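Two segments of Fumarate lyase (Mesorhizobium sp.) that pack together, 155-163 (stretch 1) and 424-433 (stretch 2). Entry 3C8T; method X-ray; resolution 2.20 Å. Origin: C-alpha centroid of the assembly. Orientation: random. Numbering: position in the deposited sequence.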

ATOM      1  N   ALA A 155      15.376 -26.707 -13.193  1.00 30.89           N
ATOM      2  CA  ALA A 155      14.133 -27.459 -13.418  1.00 32.17           C
ATOM      3  C   ALA A 155      14.258 -28.336 -14.680  1.00 32.39           C
ATOM      4  O   ALA A 155      14.554 -29.526 -14.555  1.00 34.23           O
ATOM      5  CB  ALA A 155      12.922 -26.507 -13.479  1.00 31.72           C
ATOM      6  N   LEU A 156      14.068 -27.758 -15.870  1.00 31.51           N
ATOM      7  CA  LEU A 156      14.359 -28.437 -17.129  1.00 31.09           C
ATOM      8  C   LEU A 156      15.082 -27.445 -18.020  1.00 31.58           C
ATOM      9  O   LEU A 156      15.110 -26.245 -17.707  1.00 32.34           O
ATOM     10  CB  LEU A 156      13.083 -28.915 -17.831  1.00 30.60           C
ATOM     11  CG  LEU A 156      12.203 -30.037 -17.253  1.00 33.39           C
ATOM     12  CD1 LEU A 156      10.993 -30.247 -18.119  1.00 29.69           C
ATOM     13  CD2 LEU A 156      12.950 -31.392 -17.075  1.00 35.46           C
ATOM     14  N   PRO A 157      15.672 -27.919 -19.143  1.00 30.74           N
ATOM     15  CA  PRO A 157      16.235 -26.948 -20.072  1.00 30.38           C
ATOM     16  C   PRO A 157      15.197 -25.976 -20.684  1.00 30.51           C
ATOM     17  O   PRO A 157      14.082 -26.393 -21.004  1.00 31.10           O
ATOM     18  CB  PRO A 157      16.842 -27.838 -21.163  1.00 30.24           C
ATOM     19  CG  PRO A 157      17.037 -29.153 -20.513  1.00 29.14           C
ATOM     20  CD  PRO A 157      15.907 -29.299 -19.594  1.00 29.68           C
ATOM     21  N   VAL A 158      15.570 -24.708 -20.855  1.00 29.10           N
ATOM     22  CA  VAL A 158      14.794 -23.771 -21.710  1.00 28.78           C
ATOM     23  C   VAL A 158      15.782 -23.089 -22.676  1.00 28.57           C
ATOM     24  O   VAL A 158      16.939 -23.463 -22.703  1.00 27.58           O
ATOM     25  CB  VAL A 158      13.983 -22.699 -20.876  1.00 29.13           C
ATOM     26  CG1 VAL A 158      12.951 -23.366 -19.944  1.00 28.46           C
ATOM     27  CG2 VAL A 158      14.900 -21.731 -20.122  1.00 25.39           C
ATOM     28  N   THR A 159      15.347 -22.128 -23.492  1.00 29.25           N
ATOM     29  CA  THR A 159      16.330 -21.298 -24.211  1.00 29.53           C
ATOM     30  C   THR A 159      16.177 -19.889 -23.726  1.00 30.03           C
ATOM     31  O   THR A 159      15.131 -19.559 -23.159  1.00 31.97           O
ATOM     32  CB  THR A 159      16.169 -21.348 -25.748  1.00 29.46           C
ATOM     33  OG1 THR A 159      14.876 -20.881 -26.094  1.00 26.82           O
ATOM     34  CG2 THR A 159      16.344 -22.768 -26.279  1.00 28.97           C
ATOM     35  N   PHE A 160      17.211 -19.064 -23.898  1.00 30.25           N
ATOM     36  CA  PHE A 160      17.128 -17.687 -23.507  1.00 29.33           C
ATOM     37  C   PHE A 160      16.090 -16.922 -24.379  1.00 29.73           C
ATOM     38  O   PHE A 160      15.403 -16.040 -23.886  1.00 28.94           O
ATOM     39  CB  PHE A 160      18.483 -17.006 -23.507  1.00 29.32           C
ATOM     40  CG  PHE A 160      18.402 -15.542 -23.145  1.00 30.17           C
ATOM     41  CD1 PHE A 160      18.081 -15.149 -21.844  1.00 27.73           C
ATOM     42  CD2 PHE A 160      18.553 -14.554 -24.125  1.00 33.37           C
ATOM     43  CE1 PHE A 160      17.947 -13.820 -21.502  1.00 29.55           C
ATOM     44  CE2 PHE A 160      18.418 -13.193 -23.795  1.00 33.09           C
ATOM     45  CZ  PHE A 160      18.108 -12.826 -22.464  1.00 31.71           C
ATOM     46  N   GLY A 161      15.965 -17.264 -25.663  1.00 29.61           N
ATOM     47  CA  GLY A 161      14.935 -16.629 -26.506  1.00 28.30           C
ATOM     48  C   GLY A 161      13.547 -16.950 -25.976  1.00 28.14           C
ATOM     49  O   GLY A 161      12.646 -16.124 -26.048  1.00 27.79           O
ATOM     50  N   TYR A 162      13.366 -18.173 -25.451  1.00 27.67           N
ATOM     51  CA  TYR A 162      12.125 -18.542 -24.808  1.00 26.86           C
ATOM     52  C   TYR A 162      11.809 -17.581 -23.638  1.00 27.22           C
ATOM     53  O   TYR A 162      10.705 -16.997 -23.604  1.00 27.39           O
ATOM     54  CB  TYR A 162      12.084 -20.021 -24.401  1.00 26.90           C
ATOM     55  CG  TYR A 162      10.948 -20.308 -23.410  1.00 26.83           C
ATOM     56  CD1 TYR A 162       9.678 -20.662 -23.850  1.00 21.90           C
ATOM     57  CD2 TYR A 162      11.162 -20.172 -22.013  1.00 27.52           C
ATOM     58  CE1 TYR A 162       8.643 -20.878 -22.924  1.00 25.04           C
ATOM     59  CE2 TYR A 162      10.157 -20.382 -21.089  1.00 24.14           C
ATOM     60  CZ  TYR A 162       8.899 -20.728 -21.542  1.00 26.53           C
ATOM     61  OH  TYR A 162       7.914 -20.927 -20.593  1.00 30.12           O
ATOM     62  N   LYS A 163      12.771 -17.387 -22.721  1.00 26.35           N
ATOM     63  CA  LYS A 163      12.638 -16.382 -21.646  1.00 26.61           C
ATOM     64  C   LYS A 163      12.284 -14.999 -22.164  1.00 26.18           C
ATOM     65  O   LYS A 163      11.420 -14.344 -21.614  1.00 25.89           O
ATOM     66  CB  LYS A 163      13.925 -16.268 -20.786  1.00 25.30           C
ATOM     67  CG  LYS A 163      14.140 -17.432 -19.843  1.00 26.32           C
ATOM     68  CD  LYS A 163      15.242 -17.117 -18.749  1.00 28.32           C
ATOM     69  CE  LYS A 163      14.868 -15.916 -17.842  1.00 27.28           C
ATOM     70  NZ  LYS A 163      13.447 -16.110 -17.376  1.00 27.81           N
ATOM     71  N   ASP A 424      21.833 -35.769 -22.241  1.00 35.28           N
ATOM     72  CA  ASP A 424      22.318 -34.468 -22.769  1.00 36.45           C
ATOM     73  C   ASP A 424      21.186 -33.445 -22.763  1.00 36.48           C
ATOM     74  O   ASP A 424      20.228 -33.556 -23.537  1.00 36.66           O
ATOM     75  CB  ASP A 424      22.839 -34.590 -24.206  1.00 37.07           C
ATOM     76  CG  ASP A 424      23.479 -33.277 -24.734  1.00 40.11           C
ATOM     77  OD1 ASP A 424      23.279 -32.166 -24.164  1.00 40.73           O
ATOM     78  OD2 ASP A 424      24.192 -33.367 -25.760  1.00 41.74           O
ATOM     79  N   PRO A 425      21.297 -32.422 -21.910  1.00 36.65           N
ATOM     80  CA  PRO A 425      20.210 -31.425 -21.799  1.00 36.86           C
ATOM     81  C   PRO A 425      19.833 -30.732 -23.114  1.00 36.28           C
ATOM     82  O   PRO A 425      18.670 -30.338 -23.293  1.00 36.08           O
ATOM     83  CB  PRO A 425      20.747 -30.430 -20.743  1.00 35.90           C
ATOM     84  CG  PRO A 425      22.210 -30.624 -20.761  1.00 37.22           C
ATOM     85  CD  PRO A 425      22.411 -32.105 -21.004  1.00 36.97           C
ATOM     86  N   ARG A 426      20.784 -30.622 -24.041  1.00 36.27           N
ATOM     87  CA  ARG A 426      20.521 -29.943 -25.326  1.00 36.07           C
ATOM     88  C   ARG A 426      19.440 -30.651 -26.143  1.00 35.76           C
ATOM     89  O   ARG A 426      18.822 -30.036 -27.018  1.00 36.70           O
ATOM     90  CB  ARG A 426      21.808 -29.762 -26.139  1.00 36.44           C
ATOM     91  N   ASN A 427      19.168 -31.919 -25.828  1.00 35.25           N
ATOM     92  CA  ASN A 427      18.178 -32.711 -26.560  1.00 35.40           C
ATOM     93  C   ASN A 427      16.771 -32.614 -26.010  1.00 35.52           C
ATOM     94  O   ASN A 427      15.884 -33.294 -26.510  1.00 36.31           O
ATOM     95  CB  ASN A 427      18.575 -34.206 -26.635  1.00 34.99           C
ATOM     96  CG  ASN A 427      19.858 -34.417 -27.411  1.00 35.98           C
ATOM     97  OD1 ASN A 427      20.094 -33.732 -28.402  1.00 38.71           O
ATOM     98  ND2 ASN A 427      20.703 -35.332 -26.958  1.00 32.17           N
ATOM     99  N   TYR A 428      16.550 -31.786 -24.987  1.00 35.69           N
ATOM    100  CA  TYR A 428      15.237 -31.786 -24.307  1.00 35.08           C
ATOM    101  C   TYR A 428      14.588 -30.413 -24.178  1.00 35.43           C
ATOM    102  O   TYR A 428      14.285 -29.963 -23.068  1.00 35.60           O
ATOM    103  CB  TYR A 428      15.409 -32.420 -22.936  1.00 33.89           C
ATOM    104  CG  TYR A 428      14.155 -33.014 -22.362  1.00 33.06           C
ATOM    105  CD1 TYR A 428      13.426 -33.950 -23.078  1.00 31.30           C
ATOM    106  CD2 TYR A 428      13.702 -32.647 -21.082  1.00 30.15           C
ATOM    107  CE1 TYR A 428      12.292 -34.510 -22.547  1.00 30.66           C
ATOM    108  CE2 TYR A 428      12.567 -33.216 -20.539  1.00 30.04           C
ATOM    109  CZ  TYR A 428      11.852 -34.145 -21.279  1.00 31.45           C
ATOM    110  OH  TYR A 428      10.705 -34.753 -20.755  1.00 29.69           O
ATOM    111  N   LEU A 429      14.356 -29.757 -25.314  1.00 36.33           N
ATOM    112  CA  LEU A 429      13.932 -28.362 -25.306  1.00 36.40           C
ATOM    113  C   LEU A 429      12.474 -28.194 -25.699  1.00 36.82           C
ATOM    114  O   LEU A 429      11.915 -27.080 -25.638  1.00 37.61           O
ATOM    115  CB  LEU A 429      14.871 -27.494 -26.173  1.00 36.66           C
ATOM    116  CG  LEU A 429      16.323 -27.291 -25.652  1.00 36.55           C
ATOM    117  CD1 LEU A 429      17.146 -26.690 -26.756  1.00 37.36           C
ATOM    118  CD2 LEU A 429      16.359 -26.417 -24.403  1.00 36.31           C
ATOM    119  N   GLY A 430      11.854 -29.302 -26.085  1.00 36.76           N
ATOM    120  CA  GLY A 430      10.411 -29.392 -26.277  1.00 35.75           C
ATOM    121  C   GLY A 430       9.879 -28.436 -27.314  1.00 36.32           C
ATOM    122  O   GLY A 430      10.370 -28.411 -28.455  1.00 36.32           O
ATOM    123  N   SER A 431       8.885 -27.633 -26.922  1.00 35.85           N
ATOM    124  CA  SER A 431       8.308 -26.651 -27.826  1.00 35.74           C
ATOM    125  C   SER A 431       8.920 -25.236 -27.674  1.00 35.29           C
ATOM    126  O   SER A 431       8.363 -24.269 -28.194  1.00 35.60           O
ATOM    127  CB  SER A 431       6.793 -26.605 -27.618  1.00 36.65           C
ATOM    128  OG  SER A 431       6.150 -27.760 -28.142  1.00 37.93           O
ATOM    129  N   ALA A 432      10.033 -25.108 -26.955  1.00 33.72           N
ATOM    130  CA  ALA A 432      10.631 -23.810 -26.704  1.00 32.94           C
ATOM    131  C   ALA A 432      10.690 -22.965 -27.988  1.00 33.68           C
ATOM    132  O   ALA A 432      10.125 -21.842 -28.062  1.00 32.94           O
ATOM    133  CB  ALA A 432      12.015 -23.973 -26.104  1.00 32.68           C
ATOM    134  N   GLY A 433      11.374 -23.513 -29.003  1.00 33.34           N
ATOM    135  CA  GLY A 433      11.478 -22.854 -30.295  1.00 32.96           C
ATOM    136  C   GLY A 433      10.120 -22.488 -30.879  1.00 32.25           C
ATOM    137  O   GLY A 433       9.925 -21.369 -31.329  1.00 32.47           O
TER
HETATM  138  O   HOH W   1      12.613 -28.339 -21.721  1.00 32.48           O

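Segments far apart in sequence can pack largely by shape, and this contact from a fumarate lyase is a compact example: no direct hydrogen bond crosses it. The principal bump is Pro157, on a short strand, whose ring sits in a hollow lined by Pro425, Tyr428 and Leu429. Pro157 CG lies 3.4 Å from Pro425 O and 3.9 Å from Pro425 CB, while Pro157 CB meets Leu429 CD2 at 3.6 Å. Tyr428 offers the edge of its ring, near which lie both Pro157 CD and Leu156 CD2, the latter 3.9 Å from Tyr428 CE2.

Leu429 supplies the reciprocal bump. Its CA-to-CB bond points sideways, yet the m,t rotamer brings the end of the side chain nearer, so that Leu429 CD2 also reaches Val158 O at 3.5 Å and Leu429 CD1 lies 4.0 Å from Thr159 CG2. A type II' turn beginning at Leu429, with Gly430 at positive phi, leads to Ala432. The small methyl of Ala432 fits where two helices begin, its CB 4.2 Å from Thr159 OG1 and 4.3 Å from Tyr162 CB; that same OG1 caps its helix by accepting from Tyr162 N at 3.2 Å.

One water supplies a polar link, donating to Pro157 O and Tyr428 O and so joining two carbonyls that cannot bond each other.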